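Local coordinates for Dye-decolorizing peroxidase (Irpex lacteus, PDB 7D8M), which binds heme b and probably acts as a peroxidase of the dye-decolorizing family, reducing hydrogen peroxide while oxidising dyes and other substrates, at residues 48-53 with 66-71; 184-189 with 284-289; 340-345 with 354-359. One frame throughout, in Å; residues are numbered along the deposited sequence.

Interaction 1 of 3, residues 48-53 with 66-71; sequences ANITSV and AFVNLA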
loop_
_atom_site.group_PDB
_atom_site.type_symbol
_atom_site.label_atom_id
_atom_site.label_comp_id
_atom_site.label_asym_id
_atom_site.label_seq_id
_atom_site.Cartn_x
_atom_site.Cartn_y
_atom_site.Cartn_z
ATOM N N ALA A 48 9.970 -20.084 15.423
ATOM C CA ALA A 48 9.757 -19.501 16.739
ATOM C C ALA A 48 9.215 -18.081 16.698
ATOM O O ALA A 48 8.647 -17.627 17.699
ATOM C CB ALA A 48 11.064 -19.497 17.534
ATOM N N ASN A 49 9.381 -17.366 15.580
ATOM C CA ASN A 49 9.160 -15.926 15.565
ATOM C C ASN A 49 8.326 -15.407 14.399
ATOM O O ASN A 49 7.785 -14.298 14.513
ATOM C CB ASN A 49 10.508 -15.184 15.568
ATOM C CG ASN A 49 11.270 -15.369 16.860
ATOM O OD1 ASN A 49 10.987 -14.707 17.859
ATOM N ND2 ASN A 49 12.253 -16.272 16.849
ATOM N N ILE A 50 8.194 -16.142 13.299
ATOM C CA ILE A 50 7.424 -15.641 12.158
ATOM C C ILE A 50 5.942 -15.746 12.482
ATOM O O ILE A 50 5.407 -16.849 12.653
ATOM C CB ILE A 50 7.763 -16.397 10.868
ATOM C CG1 ILE A 50 9.221 -16.146 10.501
ATOM C CG2 ILE A 50 6.844 -15.937 9.726
ATOM C CD1 ILE A 50 9.562 -14.666 10.337
ATOM N N THR A 51 5.280 -14.596 12.560
ATOM C CA THR A 51 3.931 -14.511 13.097
ATOM C C THR A 51 2.910 -14.852 12.031
ATOM O O THR A 51 2.905 -14.258 10.947
ATOM C CB THR A 51 3.665 -13.106 13.637
ATOM O OG1 THR A 51 4.648 -12.786 14.622
ATOM C CG2 THR A 51 2.258 -13.007 14.242
ATOM N N SER A 52 2.008 -15.764 12.365
ATOM C CA SER A 52 0.986 -16.221 11.442
ATOM C C SER A 52 -0.272 -15.362 11.528
ATOM O O SER A 52 -0.484 -14.608 12.484
ATOM C CB SER A 52 0.616 -17.670 11.743
ATOM O OG SER A 52 -0.059 -17.731 12.990
ATOM N N VAL A 53 -1.114 -15.503 10.501
ATOM C CA VAL A 53 -2.479 -14.984 10.563
ATOM C C VAL A 53 -3.170 -15.492 11.822
ATOM O O VAL A 53 -3.792 -14.728 12.569
ATOM C CB VAL A 53 -3.258 -15.387 9.298
ATOM C CG1 VAL A 53 -4.762 -15.181 9.494
ATOM C CG2 VAL A 53 -2.752 -14.623 8.082
ATOM N N ALA A 66 6.370 -8.796 19.830
ATOM C CA ALA A 66 6.400 -8.174 18.512
ATOM C C ALA A 66 6.037 -9.219 17.472
ATOM O O ALA A 66 6.442 -10.375 17.591
ATOM C CB ALA A 66 7.776 -7.584 18.191
ATOM N N PHE A 67 5.265 -8.809 16.465
ATOM C CA PHE A 67 4.992 -9.658 15.314
ATOM C C PHE A 67 6.134 -9.526 14.316
ATOM O O PHE A 67 6.669 -8.433 14.110
ATOM C CB PHE A 67 3.677 -9.260 14.638
ATOM C CG PHE A 67 2.469 -9.326 15.540
ATOM C CD1 PHE A 67 2.493 -10.059 16.726
ATOM C CD2 PHE A 67 1.299 -8.662 15.190
ATOM C CE1 PHE A 67 1.370 -10.112 17.547
ATOM C CE2 PHE A 67 0.170 -8.720 16.003
ATOM C CZ PHE A 67 0.206 -9.448 17.180
ATOM N N VAL A 68 6.516 -10.636 13.689
ATOM C CA VAL A 68 7.638 -10.624 12.759
ATOM C C VAL A 68 7.227 -11.311 11.471
ATOM O O VAL A 68 6.681 -12.422 11.493
ATOM C CB VAL A 68 8.902 -11.288 13.339
ATOM C CG1 VAL A 68 10.057 -11.100 12.377
ATOM C CG2 VAL A 68 9.259 -10.689 14.683
ATOM N N ASN A 69 7.479 -10.647 10.351
ATOM C CA ASN A 69 7.282 -11.243 9.043
ATOM C C ASN A 69 8.571 -11.092 8.251
ATOM O O ASN A 69 9.436 -10.276 8.582
ATOM C CB ASN A 69 6.107 -10.601 8.306
ATOM C CG ASN A 69 4.790 -11.286 8.599
ATOM O OD1 ASN A 69 3.812 -11.086 7.889
ATOM N ND2 ASN A 69 4.756 -12.098 9.646
ATOM N N LEU A 70 8.688 -11.881 7.187
ATOM C CA LEU A 70 9.926 -11.958 6.422
ATOM C C LEU A 70 9.595 -12.141 4.951
ATOM O O LEU A 70 8.712 -12.931 4.605
ATOM C CB LEU A 70 10.800 -13.121 6.920
ATOM C CG LEU A 70 12.043 -13.481 6.106
ATOM C CD1 LEU A 70 13.005 -12.325 6.089
ATOM C CD2 LEU A 70 12.728 -14.720 6.682
ATOM N N ALA A 71 10.306 -11.414 4.088
ATOM C CA ALA A 71 10.097 -11.499 2.652
ATOM C C ALA A 71 11.425 -11.330 1.932
ATOM O O ALA A 71 12.311 -10.610 2.398
ATOM C CB ALA A 71 9.091 -10.438 2.166
HETATM O O HOH W 1 7.190 -13.057 16.814
#
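Thr51 is tied to residues 67-69 through its backbone and its hydroxyl alike. Thr51 N donates to Val68 O at 2.8 Å, nearly straight at 171° and in the carbonyl plane. With chi1 at -57°, Thr51 OG1 lies beside its own backbone N and faces the strand, where it accepts from Val68 N at 3.0 Å; the hydroxyl thus does what a carbonyl of a partner strand would do. The third bond comes from the Asn69 side chain, whose ND2 reaches Thr51 O at 3.1 Å on a lone pair. Asn69 ND2 also donates to Val68 O at 2.7 Å, from above that carbonyl's plane. Both acceptors lie close to the amide plane, so the two bonds fix the rotation of the Asn69 group, and Val68 O is gripped by two donors. Asp15 N satisfies Asn69 OD1. A water donates to both Asn49 O and Ala66 O, closing the other end. The apolar part is small: Ile50 CD1 packs on Leu70 CB at 3.9 Å and Val68 CG1, while Thr51 CG2 rests obliquely against the Phe67 ring. Within the ferredoxin-like DyP dimeric alpha+beta barrel domain, residues 48-53 link helix 35-49 to helix 53-57 and run past edge strand 67-72, which pairs with strand 120-126; Ile50 also packs against helix 441-448.

Interaction 2 of 3, residues 184-189 with 284-289; sequences TPHPGQ and DIERNN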
loop_
_atom_site.group_PDB
_atom_site.type_symbol
_atom_site.label_atom_id
_atom_site.label_comp_id
_atom_site.label_asym_id
_atom_site.label_seq_id
_atom_site.Cartn_x
_atom_site.Cartn_y
_atom_site.Cartn_z
ATOM N N THR A 184 -16.652 -11.770 8.311
ATOM C CA THR A 184 -17.805 -11.221 7.609
ATOM C C THR A 184 -17.391 -9.990 6.820
ATOM O O THR A 184 -16.851 -9.037 7.406
ATOM C CB THR A 184 -18.926 -10.866 8.586
ATOM O OG1 THR A 184 -19.211 -11.995 9.418
ATOM C CG2 THR A 184 -20.182 -10.464 7.821
ATOM N N PRO A 185 -17.624 -9.962 5.507
ATOM C CA PRO A 185 -17.240 -8.788 4.717
ATOM C C PRO A 185 -18.074 -7.579 5.096
ATOM O O PRO A 185 -19.261 -7.693 5.402
ATOM C CB PRO A 185 -17.517 -9.222 3.273
ATOM C CG PRO A 185 -17.710 -10.705 3.323
ATOM C CD PRO A 185 -18.246 -11.005 4.680
ATOM N N HIS A 186 -17.444 -6.423 5.074
ATOM C CA HIS A 186 -18.178 -5.202 5.340
ATOM C C HIS A 186 -18.975 -4.789 4.109
ATOM O O HIS A 186 -18.626 -5.159 2.983
ATOM C CB HIS A 186 -17.216 -4.093 5.745
ATOM C CG HIS A 186 -16.311 -4.474 6.871
ATOM N ND1 HIS A 186 -16.788 -4.878 8.098
ATOM C CD2 HIS A 186 -14.961 -4.532 6.953
ATOM C CE1 HIS A 186 -15.770 -5.161 8.890
ATOM N NE2 HIS A 186 -14.651 -4.955 8.220
ATOM N N PRO A 187 -20.069 -4.051 4.292
ATOM C CA PRO A 187 -20.849 -3.618 3.128
ATOM C C PRO A 187 -19.989 -2.770 2.205
ATOM O O PRO A 187 -19.312 -1.835 2.640
ATOM C CB PRO A 187 -22.015 -2.826 3.736
ATOM C CG PRO A 187 -21.758 -2.730 5.175
ATOM C CD PRO A 187 -20.694 -3.688 5.572
ATOM N N GLY A 188 -19.982 -3.143 0.925
ATOM C CA GLY A 188 -19.122 -2.524 -0.054
ATOM C C GLY A 188 -17.708 -3.073 -0.133
ATOM O O GLY A 188 -16.967 -2.681 -1.045
ATOM N N GLN A 189 -17.303 -3.956 0.778
ATOM C CA GLN A 189 -15.943 -4.496 0.747
ATOM C C GLN A 189 -15.800 -5.497 -0.395
ATOM O O GLN A 189 -16.715 -6.273 -0.681
ATOM C CB GLN A 189 -15.593 -5.163 2.084
ATOM C CG GLN A 189 -14.123 -5.609 2.227
ATOM C CD GLN A 189 -13.797 -6.200 3.594
ATOM O OE1 GLN A 189 -14.690 -6.551 4.365
ATOM N NE2 GLN A 189 -12.509 -6.316 3.896
ATOM N N ASP A 284 -17.668 4.983 10.640
ATOM C CA ASP A 284 -18.505 3.794 10.777
ATOM C C ASP A 284 -18.074 2.744 9.762
ATOM O O ASP A 284 -18.290 2.909 8.555
ATOM C CB ASP A 284 -19.978 4.154 10.588
ATOM C CG ASP A 284 -20.912 2.981 10.878
ATOM O OD1 ASP A 284 -20.436 1.825 10.969
ATOM O OD2 ASP A 284 -22.129 3.215 11.025
ATOM N N ILE A 285 -17.520 1.637 10.264
ATOM C CA ILE A 285 -17.085 0.519 9.426
ATOM C C ILE A 285 -18.230 -0.010 8.574
ATOM O O ILE A 285 -18.010 -0.584 7.499
ATOM C CB ILE A 285 -16.497 -0.604 10.311
ATOM C CG1 ILE A 285 -15.434 -0.049 11.271
ATOM C CG2 ILE A 285 -15.926 -1.729 9.464
ATOM C CD1 ILE A 285 -14.170 0.445 10.596
ATOM N N GLU A 286 -19.465 0.143 9.049
ATOM C CA GLU A 286 -20.599 -0.442 8.352
ATOM C C GLU A 286 -21.123 0.452 7.245
ATOM O O GLU A 286 -21.873 -0.023 6.387
ATOM C CB GLU A 286 -21.719 -0.756 9.350
ATOM C CG GLU A 286 -21.386 -1.892 10.314
ATOM C CD GLU A 286 -21.266 -3.227 9.607
ATOM O OE1 GLU A 286 -22.239 -3.633 8.934
ATOM O OE2 GLU A 286 -20.198 -3.867 9.706
ATOM N N ARG A 287 -20.750 1.728 7.238
ATOM C CA ARG A 287 -21.256 2.677 6.254
ATOM C C ARG A 287 -20.186 3.237 5.324
ATOM O O ARG A 287 -20.500 3.563 4.174
ATOM C CB ARG A 287 -21.945 3.874 6.948
ATOM C CG ARG A 287 -23.158 3.584 7.836
ATOM C CD ARG A 287 -23.415 4.755 8.821
ATOM N NE ARG A 287 -23.985 5.937 8.172
ATOM C CZ ARG A 287 -23.989 7.165 8.694
ATOM N NH1 ARG A 287 -23.455 7.395 9.887
ATOM N NH2 ARG A 287 -24.540 8.170 8.019
ATOM N N ASN A 288 -18.937 3.362 5.783
ATOM C CA ASN A 288 -17.965 4.200 5.091
ATOM C C ASN A 288 -17.402 3.573 3.816
ATOM O O ASN A 288 -16.651 4.246 3.098
ATOM C CB ASN A 288 -16.828 4.582 6.048
ATOM C CG ASN A 288 -15.989 3.396 6.476
ATOM O OD1 ASN A 288 -16.158 2.280 5.988
ATOM N ND2 ASN A 288 -15.067 3.638 7.397
ATOM N N ASN A 289 -17.740 2.322 3.501
ATOM C CA ASN A 289 -17.287 1.716 2.255
ATOM C C ASN A 289 -18.430 1.248 1.366
ATOM O O ASN A 289 -18.180 0.599 0.342
ATOM C CB ASN A 289 -16.340 0.540 2.531
ATOM C CG ASN A 289 -15.206 0.473 1.521
ATOM O OD1 ASN A 289 -14.884 1.477 0.869
ATOM N ND2 ASN A 289 -14.600 -0.699 1.378
HETATM O O HOH W 2 -19.024 0.047 4.897
#
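The Ile285 methyl CG2 sits almost squarely over the His186 imidazole, 3.5 Å from the ring centroid and 11° off the ring normal, a CH-pi contact that meets all five ring atoms at similar range. Chi1 of His186, at -53°, sets the ring beside its own backbone N; on the other side, Ile285 CG2, anti to its backbone N, is the branch that reaches it. On the opposite face of the imidazole, toward the rim, lies Thr184 O. Glu286 starts away from the partner loop but bends back at chi2, which brings its carboxylate past the imidazole with the two planes 79° apart; Glu286 OE2 stays 3.9 Å from His186 ND1. The other oxygen, OE1, lies near Pro187 CD, and the proline ring crosses the glutamate chain at about a right angle, its CG lying close to Glu286 O.

Both segments are tight loop bends. Residues 186-189 form a type II beta turn, with Gln189 OE1 also accepting from His186 N at 2.8 Å, and Asp284 OD1 makes an Asx turn with Glu286 N. Gly188 fills the turn position with positive phi, where its CA lies 3.3 Å from Asn289 O in a CA-H...O contact; a beta carbon would run into that oxygen. A water joins the two backbones, donating to Pro187 O and Ile285 O and accepting from Asn289 N at 3.0 Å.

The Asn289 side chain starts toward residues 187-189, with CB near Pro187 O, yet its polar end is engaged beyond them: OD1 accepts from Arg319 and ND2 donates to Ser175 OG. Arg319 and Ser175 are heme b-binding residues, which places Asn289 in the second shell of the heme pocket.

Interaction 3 of 3, residues 340-345 with 354-359; sequences YGPEVT and TTIDRG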
loop_
_atom_site.group_PDB
_atom_site.type_symbol
_atom_site.label_atom_id
_atom_site.label_comp_id
_atom_site.label_asym_id
_atom_site.label_seq_id
_atom_site.Cartn_x
_atom_site.Cartn_y
_atom_site.Cartn_z
ATOM N N TYR A 340 5.266 7.239 8.482
ATOM C CA TYR A 340 6.568 7.398 9.113
ATOM C C TYR A 340 6.853 8.881 9.292
ATOM O O TYR A 340 6.322 9.726 8.555
ATOM C CB TYR A 340 7.706 6.712 8.296
ATOM C CG TYR A 340 8.195 7.462 7.053
ATOM C CD1 TYR A 340 9.170 8.457 7.141
ATOM C CD2 TYR A 340 7.696 7.152 5.793
ATOM C CE1 TYR A 340 9.615 9.141 5.998
ATOM C CE2 TYR A 340 8.133 7.831 4.646
ATOM C CZ TYR A 340 9.082 8.822 4.758
ATOM O OH TYR A 340 9.521 9.474 3.630
ATOM N N GLY A 341 7.682 9.196 10.292
ATOM C CA GLY A 341 8.089 10.560 10.545
ATOM C C GLY A 341 7.215 11.271 11.559
ATOM O O GLY A 341 6.084 10.867 11.846
ATOM N N PRO A 342 7.723 12.363 12.115
ATOM C CA PRO A 342 6.980 13.088 13.148
ATOM C C PRO A 342 5.884 13.972 12.560
ATOM O O PRO A 342 5.734 14.133 11.346
ATOM C CB PRO A 342 8.066 13.936 13.814
ATOM C CG PRO A 342 8.996 14.248 12.697
ATOM C CD PRO A 342 9.001 13.023 11.793
ATOM N N GLU A 343 5.113 14.557 13.464
ATOM C CA GLU A 343 4.067 15.473 13.069
ATOM C C GLU A 343 4.663 16.741 12.470
ATOM O O GLU A 343 5.842 17.057 12.652
ATOM C CB GLU A 343 3.188 15.818 14.268
ATOM C CG GLU A 343 2.405 14.628 14.792
ATOM C CD GLU A 343 1.399 14.133 13.772
ATOM O OE1 GLU A 343 0.325 14.758 13.652
ATOM O OE2 GLU A 343 1.689 13.135 13.079
ATOM N N VAL A 344 3.820 17.459 11.725
ATOM C CA VAL A 344 4.200 18.743 11.150
ATOM C C VAL A 344 4.441 19.755 12.261
ATOM O O VAL A 344 3.625 19.903 13.174
ATOM C CB VAL A 344 3.100 19.207 10.185
ATOM C CG1 VAL A 344 3.343 20.651 9.709
ATOM C CG2 VAL A 344 2.996 18.225 9.027
ATOM N N THR A 345 5.568 20.454 12.196
ATOM C CA THR A 345 5.909 21.401 13.249
ATOM C C THR A 345 5.299 22.762 12.954
ATOM O O THR A 345 4.906 23.054 11.827
ATOM C CB THR A 345 7.425 21.550 13.399
ATOM O OG1 THR A 345 7.970 22.128 12.204
ATOM C CG2 THR A 345 8.083 20.188 13.654
ATOM N N THR A 354 8.160 21.965 3.968
ATOM C CA THR A 354 8.616 20.782 4.681
ATOM C C THR A 354 10.089 20.939 5.067
ATOM O O THR A 354 10.919 21.304 4.230
ATOM C CB THR A 354 8.437 19.543 3.804
ATOM O OG1 THR A 354 7.048 19.255 3.626
ATOM C CG2 THR A 354 9.126 18.327 4.448
ATOM N N THR A 355 10.412 20.659 6.329
ATOM C CA THR A 355 11.803 20.566 6.770
ATOM C C THR A 355 12.198 19.186 7.285
ATOM O O THR A 355 13.399 18.918 7.415
ATOM C CB THR A 355 12.104 21.605 7.868
ATOM O OG1 THR A 355 11.422 21.253 9.080
ATOM C CG2 THR A 355 11.642 22.997 7.435
ATOM N N ILE A 356 11.240 18.302 7.567
ATOM C CA ILE A 356 11.514 16.994 8.152
ATOM C C ILE A 356 10.957 15.921 7.230
ATOM O O ILE A 356 9.882 16.092 6.644
ATOM C CB ILE A 356 10.898 16.863 9.561
ATOM C CG1 ILE A 356 11.366 18.002 10.466
ATOM C CG2 ILE A 356 11.252 15.519 10.188
ATOM C CD1 ILE A 356 10.607 18.051 11.802
ATOM N N ASP A 357 11.691 14.820 7.098
ATOM C CA ASP A 357 11.224 13.691 6.306
ATOM C C ASP A 357 10.084 12.994 7.039
ATOM O O ASP A 357 10.198 12.653 8.220
ATOM C CB ASP A 357 12.386 12.726 6.036
ATOM C CG ASP A 357 12.022 11.598 5.088
ATOM O OD1 ASP A 357 10.992 11.706 4.396
ATOM O OD2 ASP A 357 12.762 10.586 5.033
ATOM N N ARG A 358 8.972 12.806 6.341
ATOM C CA ARG A 358 7.806 12.114 6.868
ATOM C C ARG A 358 7.045 11.571 5.673
ATOM O O ARG A 358 7.191 12.059 4.548
ATOM C CB ARG A 358 6.905 13.040 7.711
ATOM C CG ARG A 358 6.327 14.241 6.927
ATOM C CD ARG A 358 5.311 15.025 7.768
ATOM N NE ARG A 358 5.928 15.599 8.962
ATOM C CZ ARG A 358 6.625 16.734 8.987
ATOM N NH1 ARG A 358 6.778 17.453 7.882
ATOM N NH2 ARG A 358 7.169 17.157 10.127
ATOM N N GLY A 359 6.230 10.556 5.912
ATOM C CA GLY A 359 5.488 10.019 4.791
ATOM C C GLY A 359 4.785 8.721 5.103
ATOM O O GLY A 359 4.259 8.531 6.203
HETATM O O HOH W 3 10.742 22.382 11.485
#
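Tyr340 lays one face of its phenol ring over the backbone of Arg358 and Gly359. Gly359 N stands 3.4 Å above the Tyr340 ring plane near its centre, and Gly359 CA makes a CH-pi contact with the same face. Chi1 of 78° puts CG in the crowded position between backbone N and carbonyl carbon, folding the ring across the partner chain; a beta carbon on Gly359 would collide with CE2. At the rim, Tyr340 OH donates to Asp357 OD1 at 2.8 Å on the syn side, the carboxylate turned 80° from the ring. An alanine in place of Tyr340 would probably uncover the backbone at Gly359 and leave Asp357 OD1 without its hydroxyl partner.

The backbones of Tyr340 and Gly359 form an antiparallel hydrogen-bonded pair, Tyr340 N to Gly359 O and Gly359 N to Tyr340 O, each 2.8 Å. Here strands 334-340 and 359-366 of the second four-stranded antiparallel sheet part company, and the chain between them carries helix 346-351. Beyond the pair, Arg358 bends at chi3 (62°) so that Arg358 NE reaches Pro342 O at 2.8 Å, nearly straight and in the guanidinium plane. NH2 adds a weak bond to Glu343 O, and Val344 CA lies over one face of the group. Further out, Pro342 CG meets Ile356 CG2 at 3.6 Å, Thr345 CG2 touches Ile356 CD1, and a water links Thr345 OG1 to Thr355 OG1.

Arg358 and Asp357 each have a mate outside the two segments: Arg358 NH2 pairs with Glu348 on the intervening helix, and Asp357 OD2 with Lys223, which also bonds Tyr340 OH. The lysine is likely to favour the ionised aspartate, and the guanidinium charge probably polarises the Pro342 and Glu343 carbonyls that accept its N-H groups.

Overall arrangement
Interaction 1 is the buried contact of the three; interaction 2 lies at the surface, and interaction 3 is partly buried. Interactions 1 and 3 both involve edge strands, 67-72 and 334-340, of two different four-stranded antiparallel sheets with the same strand order, whereas interaction 2 joins two loops. No two contacts touch: centres lie 28 to 31 Å apart, and the nearest atoms, those of interactions 1 and 2, are about 12 Å from each other. Chemistry follows place. Neutral amide and hydroxyl groups bond to backbone in the first, a methyl over an imidazole and a bridging water serve the second, and charged side chains with outside mates mark the third.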